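PexRD2 family secreted RxLR effector peptide, putative (Phytophthora infestans, PDB 3ZRG) acts as a secreted RxLR effector that enhances colonization of Nicotiana benthamiana leaves by the pathogen and induces a weak cell death response there. Local coordinates at the interface of chains A and B. Numbering follows the deposited sequence. Chains: chain A/B, PEXRD2 family secreted RXLR effector peptide, putative.

Contact 1: the interface of chains A and B. Residues chain A 19, 32, 35-36, 42, 45, 51, 54-55, 58; chain B 42, 51, 54-55, 58.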
ATOM      1  N   VAL A  19       4.058  -1.845   6.593  1.00 11.75           N
ATOM      2  CA  VAL A  19       3.179  -2.211   5.464  1.00 11.80           C
ATOM      3  C   VAL A  19       3.985  -3.028   4.432  1.00 11.87           C
ATOM      4  O   VAL A  19       3.578  -4.123   3.991  1.00 12.00           O
ATOM      5  CB  VAL A  19       2.504  -0.988   4.860  1.00 11.74           C
ATOM      6  CG1 VAL A  19       1.760  -1.383   3.601  1.00 14.28           C
ATOM      7  CG2 VAL A  19       1.546  -0.334   5.860  1.00 13.66           C
ATOM      8  N   ILE A  32       3.505  -6.062  -6.616  1.00 13.95           N
ATOM      9  CA  ILE A  32       3.253  -4.623  -6.373  1.00 13.56           C
ATOM     10  C   ILE A  32       4.089  -3.720  -7.262  1.00 13.67           C
ATOM     11  O   ILE A  32       3.577  -2.714  -7.785  1.00 14.09           O
ATOM     12  CB  ILE A  32       3.429  -4.269  -4.889  1.00 13.09           C
ATOM     13  CG1 ILE A  32       2.233  -4.797  -4.093  1.00 12.39           C
ATOM     14  CG2 ILE A  32       3.554  -2.717  -4.688  1.00 12.55           C
ATOM     15  CD1 ILE A  32       2.464  -4.960  -2.573  1.00 16.48           C
ATOM     16  N   ALA A  35       2.561  -3.967 -10.667  1.00 14.30           N
ATOM     17  CA  ALA A  35       1.284  -3.249 -10.672  1.00 14.41           C
ATOM     18  C   ALA A  35       1.473  -1.740 -10.797  1.00 15.10           C
ATOM     19  O   ALA A  35       0.648  -1.064 -11.405  1.00 14.79           O
ATOM     20  CB  ALA A  35       0.494  -3.569  -9.411  1.00 14.07           C
ATOM     21  N   ALA A  36       2.533  -1.189 -10.205  1.00 14.89           N
ATOM     22  CA  ALA A  36       2.801   0.260 -10.343  1.00 15.62           C
ATOM     23  C   ALA A  36       3.029   0.663 -11.786  1.00 16.59           C
ATOM     24  O   ALA A  36       2.772   1.801 -12.138  1.00 17.19           O
ATOM     25  CB  ALA A  36       4.011   0.721  -9.434  1.00 16.39           C
ATOM     26  N   MET A  42      -2.055  -4.281 -12.229  1.00 13.48           N
ATOM     27  CA  MET A  42      -2.764  -3.580 -11.162  1.00 11.93           C
ATOM     28  C   MET A  42      -4.173  -4.105 -10.964  1.00 14.04           C
ATOM     29  O   MET A  42      -4.600  -4.367  -9.805  1.00 13.74           O
ATOM     30  CB  MET A  42      -2.850  -2.082 -11.483  1.00 12.79           C
ATOM     31  CG  MET A  42      -3.626  -1.261 -10.433  1.00 12.50           C
ATOM     32  SD  MET A  42      -2.745  -1.047  -8.852  1.00 15.81           S
ATOM     33  CE  MET A  42      -1.702   0.332  -9.342  1.00 15.92           C
ATOM     34  N   LEU A  45      -3.994  -7.613  -9.455  1.00 14.65           N
ATOM     35  CA  LEU A  45      -3.601  -7.595  -8.061  1.00 14.03           C
ATOM     36  C   LEU A  45      -4.764  -7.099  -7.183  1.00 13.89           C
ATOM     37  O   LEU A  45      -4.966  -7.586  -6.077  1.00 12.52           O
ATOM     38  CB  LEU A  45      -2.396  -6.706  -7.876  1.00 14.17           C
ATOM     39  CG  LEU A  45      -1.827  -6.504  -6.467  1.00 13.55           C
ATOM     40  CD1 LEU A  45      -1.343  -7.766  -5.776  1.00 13.98           C
ATOM     41  CD2 LEU A  45      -0.711  -5.450  -6.540  1.00 15.08           C
ATOM     42  N   MET A  51      -4.095  -8.592  -1.549  1.00 13.00           N
ATOM     43  CA  MET A  51      -4.061  -7.120  -1.625  1.00 12.95           C
ATOM     44  C   MET A  51      -5.091  -6.491  -0.691  1.00 12.23           C
ATOM     45  O   MET A  51      -4.829  -5.451  -0.112  1.00 12.51           O
ATOM     46  CB  MET A  51      -4.336  -6.646  -3.045  1.00 12.97           C
ATOM     47  CG  MET A  51      -4.042  -5.199  -3.276  1.00 15.69           C
ATOM     48  SD  MET A  51      -2.339  -4.721  -2.907  1.00 18.21           S
ATOM     49  CE  MET A  51      -2.256  -3.077  -3.549  1.00 22.40           C
ATOM     50  N   LEU A  54      -3.480  -6.537   2.622  1.00 11.35           N
ATOM     51  CA  LEU A  54      -2.415  -5.533   2.670  1.00 11.62           C
ATOM     52  C   LEU A  54      -2.948  -4.089   2.857  1.00 11.83           C
ATOM     53  O   LEU A  54      -2.449  -3.280   3.687  1.00 12.85           O
ATOM     54  CB  LEU A  54      -1.552  -5.652   1.419  1.00 11.25           C
ATOM     55  CG  LEU A  54      -0.383  -4.672   1.377  1.00 13.15           C
ATOM     56  CD1 LEU A  54       0.619  -4.853   2.593  1.00 10.17           C
ATOM     57  CD2 LEU A  54       0.278  -4.749   0.015  1.00 16.72           C
ATOM     58  N   LEU A  55      -3.986  -3.764   2.094  1.00 10.73           N
ATOM     59  CA  LEU A  55      -4.549  -2.419   2.131  1.00 10.59           C
ATOM     60  C   LEU A  55      -5.296  -2.214   3.459  1.00 11.19           C
ATOM     61  O   LEU A  55      -5.303  -1.116   3.974  1.00 12.20           O
ATOM     62  CB  LEU A  55      -5.449  -2.203   0.932  1.00 11.23           C
ATOM     63  CG  LEU A  55      -4.696  -2.076  -0.393  1.00 10.54           C
ATOM     64  CD1 LEU A  55      -5.769  -1.992  -1.517  1.00 13.63           C
ATOM     65  CD2 LEU A  55      -3.733  -0.869  -0.382  1.00 12.43           C
ATOM     66  N   LEU A  58      -2.543  -1.341   5.897  1.00 10.09           N
ATOM     67  CA  LEU A  58      -2.041  -0.000   5.603  1.00  9.09           C
ATOM     68  C   LEU A  58      -2.923   1.043   6.270  1.00 10.97           C
ATOM     69  O   LEU A  58      -2.422   1.951   6.948  1.00 11.42           O
ATOM     70  CB  LEU A  58      -1.982   0.193   4.084  1.00  9.69           C
ATOM     71  CG  LEU A  58      -1.395   1.505   3.562  1.00 12.32           C
ATOM     72  CD1 LEU A  58      -0.996   1.337   2.084  1.00 13.77           C
ATOM     73  CD2 LEU A  58      -2.408   2.599   3.719  1.00 16.13           C
TER
ATOM     74  N   MET B  42     -12.416  -0.576  -6.710  1.00 22.78           N
ATOM     75  CA  MET B  42     -11.025  -0.973  -6.645  1.00 21.69           C
ATOM     76  C   MET B  42     -10.346  -0.809  -7.998  1.00 20.99           C
ATOM     77  O   MET B  42      -9.217  -0.320  -8.044  1.00 18.93           O
ATOM     78  CB  MET B  42     -10.890  -2.403  -6.121  1.00 21.70           C
ATOM     79  CG  MET B  42      -9.462  -2.847  -5.942  1.00 20.61           C
ATOM     80  SD  MET B  42      -8.503  -1.884  -4.700  1.00 27.51           S
ATOM     81  CE  MET B  42      -7.725  -3.203  -3.782  1.00 27.91           C
ATOM     82  N   MET B  51      -2.554   5.948  -6.805  1.00 15.39           N
ATOM     83  CA  MET B  51      -2.344   4.575  -6.404  1.00 14.73           C
ATOM     84  C   MET B  51      -1.049   4.011  -6.994  1.00 14.06           C
ATOM     85  O   MET B  51      -0.304   3.277  -6.312  1.00 13.24           O
ATOM     86  CB  MET B  51      -3.538   3.703  -6.747  1.00 15.47           C
ATOM     87  CG  MET B  51      -3.467   2.362  -6.174  1.00 17.11           C
ATOM     88  SD  MET B  51      -3.612   2.468  -4.347  1.00 24.91           S
ATOM     89  CE  MET B  51      -4.021   0.774  -3.966  1.00 25.88           C
ATOM     90  N   LEU B  54       1.834   5.257  -4.929  1.00 13.48           N
ATOM     91  CA  LEU B  54       1.861   4.569  -3.649  1.00 11.93           C
ATOM     92  C   LEU B  54       2.514   3.202  -3.769  1.00 11.95           C
ATOM     93  O   LEU B  54       3.402   2.863  -2.994  1.00 11.23           O
ATOM     94  CB  LEU B  54       0.448   4.451  -3.077  1.00 11.45           C
ATOM     95  CG  LEU B  54       0.339   3.732  -1.761  1.00 11.71           C
ATOM     96  CD1 LEU B  54       1.227   4.459  -0.683  1.00 11.43           C
ATOM     97  CD2 LEU B  54      -1.113   3.625  -1.343  1.00 13.33           C
ATOM     98  N   LEU B  55       2.113   2.448  -4.774  1.00 11.43           N
ATOM     99  CA  LEU B  55       2.677   1.113  -4.963  1.00 13.08           C
ATOM    100  C   LEU B  55       4.171   1.154  -5.345  1.00 12.88           C
ATOM    101  O   LEU B  55       4.946   0.308  -4.862  1.00 12.31           O
ATOM    102  CB  LEU B  55       1.888   0.285  -5.977  1.00 13.55           C
ATOM    103  CG  LEU B  55       0.450  -0.086  -5.598  1.00 14.72           C
ATOM    104  CD1 LEU B  55      -0.014  -1.316  -6.404  1.00 18.83           C
ATOM    105  CD2 LEU B  55       0.299  -0.317  -4.106  1.00 14.36           C
ATOM    106  N   LEU B  58       5.980   1.780  -2.145  1.00 12.31           N
ATOM    107  CA  LEU B  58       5.980   0.592  -1.295  1.00 12.48           C
ATOM    108  C   LEU B  58       7.131  -0.323  -1.682  1.00 13.22           C
ATOM    109  O   LEU B  58       7.901  -0.776  -0.819  1.00 13.55           O
ATOM    110  CB  LEU B  58       4.639  -0.145  -1.391  1.00 13.01           C
ATOM    111  CG  LEU B  58       4.403  -1.328  -0.465  1.00 14.94           C
ATOM    112  CD1 LEU B  58       2.884  -1.572  -0.405  1.00 14.83           C
ATOM    113  CD2 LEU B  58       5.123  -2.593  -0.913  1.00 16.61           C
TER
HETATM  114  O   HOH W   1      -6.977  -2.429  -9.060  1.00 20.10           O
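In this effector domain of the RxLR family, two copies of a small helical fold meet through an apolar core built largely from helix 49-63 of each chain. B:Leu55 is the main wedge. Its CG lies anti to the carbonyl carbon (chi1 -65°), and its two methyls part company. CD1 reaches A:Met42 SD at 3.7 Å and also touches A:Ala35 CB. The other methyl, CD2, meets A:Met51 CE tip to tip at 3.8 Å. A:Ile32 crosses the stem of this leucine at about a right angle, with CG2 3.7 Å from B:Leu55 CB. The same isoleucine offers its other branch, CD1, to B:Leu58 CD2 at 3.9 Å. A:Met42 can meet the leucine with its sulphur because its chain bends at chi2 and chi3.

The twin wedge, A:Leu55, points its CD2 at B:Met51 CE (4.0 Å), and its CD1 lies beside B:Met42. Further along, A:Leu54 CD2 and B:Leu58 CD1 touch tip to tip.

Direct polar pairing across this patch is absent. Water 1 links the backbone carbonyls instead, lying 3.2 Å from A:Met42 O and equally far from B:Met42 O. The deposited pairing may not be the form that acts in the host.

Contact 2: the interface of chains A and B. Residues chain A 36-38, 42; chain B 46, 52, 56.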
ATOM      1  N   ALA A  36       2.533  -1.189 -10.205  1.00 14.89           N
ATOM      2  CA  ALA A  36       2.801   0.260 -10.343  1.00 15.62           C
ATOM      3  C   ALA A  36       3.029   0.663 -11.786  1.00 16.59           C
ATOM      4  O   ALA A  36       2.772   1.801 -12.138  1.00 17.19           O
ATOM      5  CB  ALA A  36       4.011   0.721  -9.434  1.00 16.39           C
ATOM      6  N   ASN A  37       3.493  -0.263 -12.635  1.00 16.39           N
ATOM      7  CA  ASN A  37       3.775   0.027 -14.005  1.00 19.26           C
ATOM      8  C   ASN A  37       2.669  -0.370 -14.972  1.00 19.42           C
ATOM      9  O   ASN A  37       2.488   0.301 -15.969  1.00 22.61           O
ATOM     10  CB  ASN A  37       5.085  -0.646 -14.433  1.00 20.85           C
ATOM     11  CG  ASN A  37       6.262  -0.168 -13.629  1.00 25.17           C
ATOM     12  OD1 ASN A  37       6.391   1.035 -13.346  1.00 29.15           O
ATOM     13  ND2 ASN A  37       7.132  -1.095 -13.249  1.00 31.27           N
ATOM     14  N   SER A  38       1.957  -1.459 -14.688  1.00 17.09           N
ATOM     15  CA  SER A  38       1.058  -2.090 -15.658  1.00 18.27           C
ATOM     16  C   SER A  38      -0.372  -2.055 -15.172  1.00 17.05           C
ATOM     17  O   SER A  38      -0.652  -2.578 -14.096  1.00 15.90           O
ATOM     18  CB  SER A  38       1.421  -3.568 -15.784  1.00 18.47           C
ATOM     19  OG  SER A  38       0.456  -4.272 -16.543  1.00 17.90           O
ATOM     20  N   MET A  42      -2.055  -4.281 -12.229  1.00 13.48           N
ATOM     21  CA  MET A  42      -2.764  -3.580 -11.162  1.00 11.93           C
ATOM     22  C   MET A  42      -4.173  -4.105 -10.964  1.00 14.04           C
ATOM     23  O   MET A  42      -4.600  -4.367  -9.805  1.00 13.74           O
ATOM     24  CB  MET A  42      -2.850  -2.082 -11.483  1.00 12.79           C
ATOM     25  CG  MET A  42      -3.626  -1.261 -10.433  1.00 12.50           C
ATOM     26  SD  MET A  42      -2.745  -1.047  -8.852  1.00 15.81           S
ATOM     27  CE  MET A  42      -1.702   0.332  -9.342  1.00 15.92           C
TER
ATOM     28  N   GLY B  46      -7.235   1.721  -8.677  1.00 17.22           N
ATOM     29  CA  GLY B  46      -5.977   1.232  -9.279  1.00 17.28           C
ATOM     30  C   GLY B  46      -5.581   1.956 -10.566  1.00 17.69           C
ATOM     31  O   GLY B  46      -4.400   1.982 -10.932  1.00 18.37           O
ATOM     32  N   LYS B  52      -0.748   4.350  -8.237  1.00 15.02           N
ATOM     33  CA  LYS B  52       0.457   3.837  -8.860  0.50 14.80           C
ATOM     34  C   LYS B  52       1.691   4.363  -8.095  1.00 14.73           C
ATOM     35  O   LYS B  52       2.644   3.621  -7.893  1.00 14.51           O
ATOM     36  CB  LYS B  52       0.510   4.197 -10.336  0.50 16.29           C
ATOM     37  CG  LYS B  52      -0.548   3.453 -11.215  0.50 15.75           C
ATOM     38  CD  LYS B  52      -0.799   4.146 -12.552  0.50 17.36           C
ATOM     39  CE  LYS B  52       0.446   4.147 -13.459  0.50 17.50           C
ATOM     40  NZ  LYS B  52       0.789   2.754 -13.875  0.50 14.70           N
ATOM     41  N   ARG B  56       4.580   2.152  -6.135  1.00 13.01           N
ATOM     42  CA  ARG B  56       5.993   2.292  -6.500  1.00 13.42           C
ATOM     43  C   ARG B  56       6.817   2.543  -5.237  1.00 12.63           C
ATOM     44  O   ARG B  56       7.890   1.928  -5.043  1.00 12.49           O
ATOM     45  CB  ARG B  56       6.203   3.465  -7.463  1.00 15.29           C
ATOM     46  CG  ARG B  56       7.632   3.505  -8.048  1.00 19.58           C
ATOM     47  CD  ARG B  56       7.755   4.504  -9.151  1.00 23.88           C
ATOM     48  NE  ARG B  56       6.662   4.401 -10.109  1.00 25.01           N
ATOM     49  CZ  ARG B  56       6.574   3.517 -11.100  1.00 28.01           C
ATOM     50  NH1 ARG B  56       7.528   2.621 -11.347  1.00 30.15           N
ATOM     51  NH2 ARG B  56       5.508   3.547 -11.890  1.00 31.30           N
TER
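Two long basic side chains of helix 49-63 in chain B take different first torsions to reach the same end of a helix in chain A. B:Lys52 has CG anti to the carbonyl carbon and runs straight at first; the bends at chi3 and chi4 turn its tip and bring NZ to the carbonyl of A:Ala36. B:Arg56 starts with CG anti to the backbone N (chi1 -171°) and bends at chi3, which sets its guanidinium beside A:Asn37. The result is a polar patch between two copies of the WYL domain of this RxLR effector, in an assembly that may not be the biological one.

The arginine grips end-on, with both terminal nitrogens converging on one oxygen of the asparagine amide. NH1 donates to A:Asn37 OD1 at 2.8 Å, in the carbonyl plane and on a lone pair. NH2 donates to the same OD1 at 3.0 Å, but from above the amide plane. The NH1 bond is the straighter, 152° against 139° at H. OD1 itself lies nearly in the guanidinium plane. One guanidinium face carries the A:Ala36 methyl, offset toward the rim.

B:Lys52 NZ donates to the backbone carbonyl A:Ala36 O at 2.8 Å, approaching from above the carbonyl plane. Beyond the lysine, A:Met42 CG packs 3.6 Å from B:Gly46 CA, and its CE rests 3.8 Å from B:Lys52 CG.

Both basic groups gather at the C-terminal end of helix 29-37, where the helix dipole may favour them if they are protonated, just before the turn into helix 39-46.

Contact 3: the interface of chains A and B. Residues chain A 55, 58-59, 62; chain B 19-20, 23, 29, 32-33.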
ATOM      1  N   LEU A  55      -3.986  -3.764   2.094  1.00 10.73           N
ATOM      2  CA  LEU A  55      -4.549  -2.419   2.131  1.00 10.59           C
ATOM      3  C   LEU A  55      -5.296  -2.214   3.459  1.00 11.19           C
ATOM      4  O   LEU A  55      -5.303  -1.116   3.974  1.00 12.20           O
ATOM      5  CB  LEU A  55      -5.449  -2.203   0.932  1.00 11.23           C
ATOM      6  CG  LEU A  55      -4.696  -2.076  -0.393  1.00 10.54           C
ATOM      7  CD1 LEU A  55      -5.769  -1.992  -1.517  1.00 13.63           C
ATOM      8  CD2 LEU A  55      -3.733  -0.869  -0.382  1.00 12.43           C
ATOM      9  N   LEU A  58      -2.543  -1.341   5.897  1.00 10.09           N
ATOM     10  CA  LEU A  58      -2.041  -0.000   5.603  1.00  9.09           C
ATOM     11  C   LEU A  58      -2.923   1.043   6.270  1.00 10.97           C
ATOM     12  O   LEU A  58      -2.422   1.951   6.948  1.00 11.42           O
ATOM     13  CB  LEU A  58      -1.982   0.193   4.084  1.00  9.69           C
ATOM     14  CG  LEU A  58      -1.395   1.505   3.562  1.00 12.32           C
ATOM     15  CD1 LEU A  58      -0.996   1.337   2.084  1.00 13.77           C
ATOM     16  CD2 LEU A  58      -2.408   2.599   3.719  1.00 16.13           C
ATOM     17  N   ASN A  59      -4.257   0.928   6.106  1.00 12.20           N
ATOM     18  CA  ASN A  59      -5.142   1.910   6.736  1.00 12.75           C
ATOM     19  C   ASN A  59      -5.071   1.827   8.259  1.00 13.83           C
ATOM     20  O   ASN A  59      -5.147   2.838   8.935  1.00 13.81           O
ATOM     21  CB  ASN A  59      -6.593   1.761   6.267  1.00 14.33           C
ATOM     22  CG  ASN A  59      -6.838   2.370   4.880  1.00 18.91           C
ATOM     23  OD1 ASN A  59      -5.944   2.955   4.257  1.00 22.64           O
ATOM     24  ND2 ASN A  59      -8.046   2.224   4.396  1.00 22.61           N
ATOM     25  N   ALA A  62      -1.902   3.618   9.410  1.00 12.68           N
ATOM     26  CA  ALA A  62      -2.123   5.061   9.318  1.00 13.84           C
ATOM     27  C   ALA A  62      -3.006   5.589  10.467  1.00 14.74           C
ATOM     28  O   ALA A  62      -2.700   6.618  11.092  1.00 14.79           O
ATOM     29  CB  ALA A  62      -2.701   5.437   7.939  1.00 13.90           C
TER
ATOM     30  N   VAL B  19       5.283   3.958   4.247  1.00 13.37           N
ATOM     31  CA  VAL B  19       4.354   3.724   3.125  1.00 13.40           C
ATOM     32  C   VAL B  19       2.965   4.253   3.487  1.00 13.76           C
ATOM     33  O   VAL B  19       2.323   4.922   2.674  1.00 14.86           O
ATOM     34  CB  VAL B  19       4.283   2.245   2.748  1.00 13.22           C
ATOM     35  CG1 VAL B  19       3.208   1.980   1.690  1.00 14.28           C
ATOM     36  CG2 VAL B  19       5.601   1.777   2.157  1.00 13.43           C
ATOM     37  N   ASP B  20       2.513   3.983   4.705  1.00 15.14           N
ATOM     38  CA  ASP B  20       1.206   4.475   5.127  1.00 15.78           C
ATOM     39  C   ASP B  20       1.237   5.998   5.282  1.00 16.90           C
ATOM     40  O   ASP B  20       0.230   6.636   4.974  1.00 17.65           O
ATOM     41  CB  ASP B  20       0.695   3.796   6.392  1.00 18.06           C
ATOM     42  CG  ASP B  20       1.689   3.867   7.513  1.00 16.63           C
ATOM     43  OD1 ASP B  20       2.764   3.216   7.392  1.00 18.76           O
ATOM     44  OD2 ASP B  20       1.447   4.610   8.449  1.00 21.36           O
ATOM     45  N   ALA B  23       0.541   7.227   1.828  1.00 15.85           N
ATOM     46  CA  ALA B  23      -0.886   7.074   1.536  1.00 16.07           C
ATOM     47  C   ALA B  23      -1.682   8.232   2.126  1.00 18.17           C
ATOM     48  O   ALA B  23      -2.577   8.749   1.483  1.00 19.38           O
ATOM     49  CB  ALA B  23      -1.403   5.739   2.086  1.00 15.19           C
ATOM     50  N   THR B  29      -6.287   7.090   1.995  1.00 18.49           N
ATOM     51  CA  THR B  29      -6.723   6.077   2.988  1.00 18.65           C
ATOM     52  C   THR B  29      -8.240   5.950   3.016  1.00 18.25           C
ATOM     53  O   THR B  29      -8.754   4.827   3.045  1.00 18.58           O
ATOM     54  CB  THR B  29      -6.178   6.334   4.403  1.00 18.71           C
ATOM     55  OG1 THR B  29      -6.625   7.599   4.864  1.00 21.90           O
ATOM     56  CG2 THR B  29      -4.653   6.300   4.394  1.00 19.79           C
ATOM     57  N   ILE B  32      -9.173   3.998  -0.135  1.00 17.28           N
ATOM     58  CA  ILE B  32      -8.802   2.583   0.022  1.00 18.05           C
ATOM     59  C   ILE B  32      -9.872   1.855   0.818  1.00 18.66           C
ATOM     60  O   ILE B  32     -10.349   0.767   0.422  1.00 18.51           O
ATOM     61  CB  ILE B  32      -7.413   2.469   0.671  1.00 17.62           C
ATOM     62  CG1 ILE B  32      -6.353   2.828  -0.374  1.00 18.33           C
ATOM     63  CG2 ILE B  32      -7.164   1.036   1.198  1.00 19.66           C
ATOM     64  CD1 ILE B  32      -5.059   3.274   0.207  1.00 19.94           C
ATOM     65  N   ALA B  33     -10.351   2.488   1.887  1.00 18.26           N
ATOM     66  CA  ALA B  33     -11.389   1.854   2.676  1.00 17.88           C
ATOM     67  C   ALA B  33     -12.643   1.657   1.849  1.00 19.11           C
ATOM     68  O   ALA B  33     -13.348   0.631   1.971  1.00 19.17           O
ATOM     69  CB  ALA B  33     -11.724   2.706   3.930  1.00 19.26           C
TER
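The flat amide of A:Asn59 has B:Thr29 CB standing over one face and B:Ile32 CG2 lying below the other, off to the side. In this WYL-family effector domain it projects from helix 49-63 of chain A, which here meets helices 19-25 and 29-35 of chain B. The isoleucine CG2 is 3.9 Å from the amide carbon CG of A:Asn59. B:Thr29 CB is 4.0 Å from that carbon. A:Asn59 ND2 makes a weak hydrogen bond to the backbone carbonyl B:Thr29 O, 3.0 Å away; this oxygen sits above the amide plane, on the threonine side, which fits the bent geometry (125° at H). The amide oxygen OD1 meets carbon, lying 3.4 Å from B:Thr29 CB. Across the interface the amide appears to contribute mainly by packing. Its CG is anti to the carbonyl carbon (chi1 -78°), and chi2 of -2° turns the plane so that its faces address the threonine and the isoleucine.

Around the amide the packing is apolar. A:Leu55 uses its stem here, CB touching B:Ile32 CG2 at 3.7 Å; this isoleucine branch bridges the leucine and the asparagine. A:Leu58, with CG anti to the backbone N, sends CD2 to the methyl B:Ala23 CB, also at 3.7 Å.

B:Asp20 slides past A:Leu58 in the opposite direction. Its CG sits in the crowded position between backbone N and carbonyl carbon, and the stem CB comes 4.1 Å from A:Ala62 CB. One carboxylate oxygen, OD2, lies near A:Ala62 N without forming a hydrogen bond.

Contact 1 is the centre of a two-fold symmetric interface, and contacts 2 and 3 flank it. The C-alpha centres of contacts 1 and 2 are about 8 Å apart, and those of contacts 1 and 3 about 9 Å, whereas contacts 2 and 3 are separated by about 16 Å. A:Ala36 and A:Met42 join contact 1 to contact 2; A:Leu55 and A:Leu58 join it to contact 3. Helix 49-63 contributes to every contact. The apolar middle is bordered by basic and amide groups in contact 2 and by largely apolar packing around an asparagine in contact 3. Symmetry repeats each patch, consistent with a dimer, though the crystal assembly alone does not prove one.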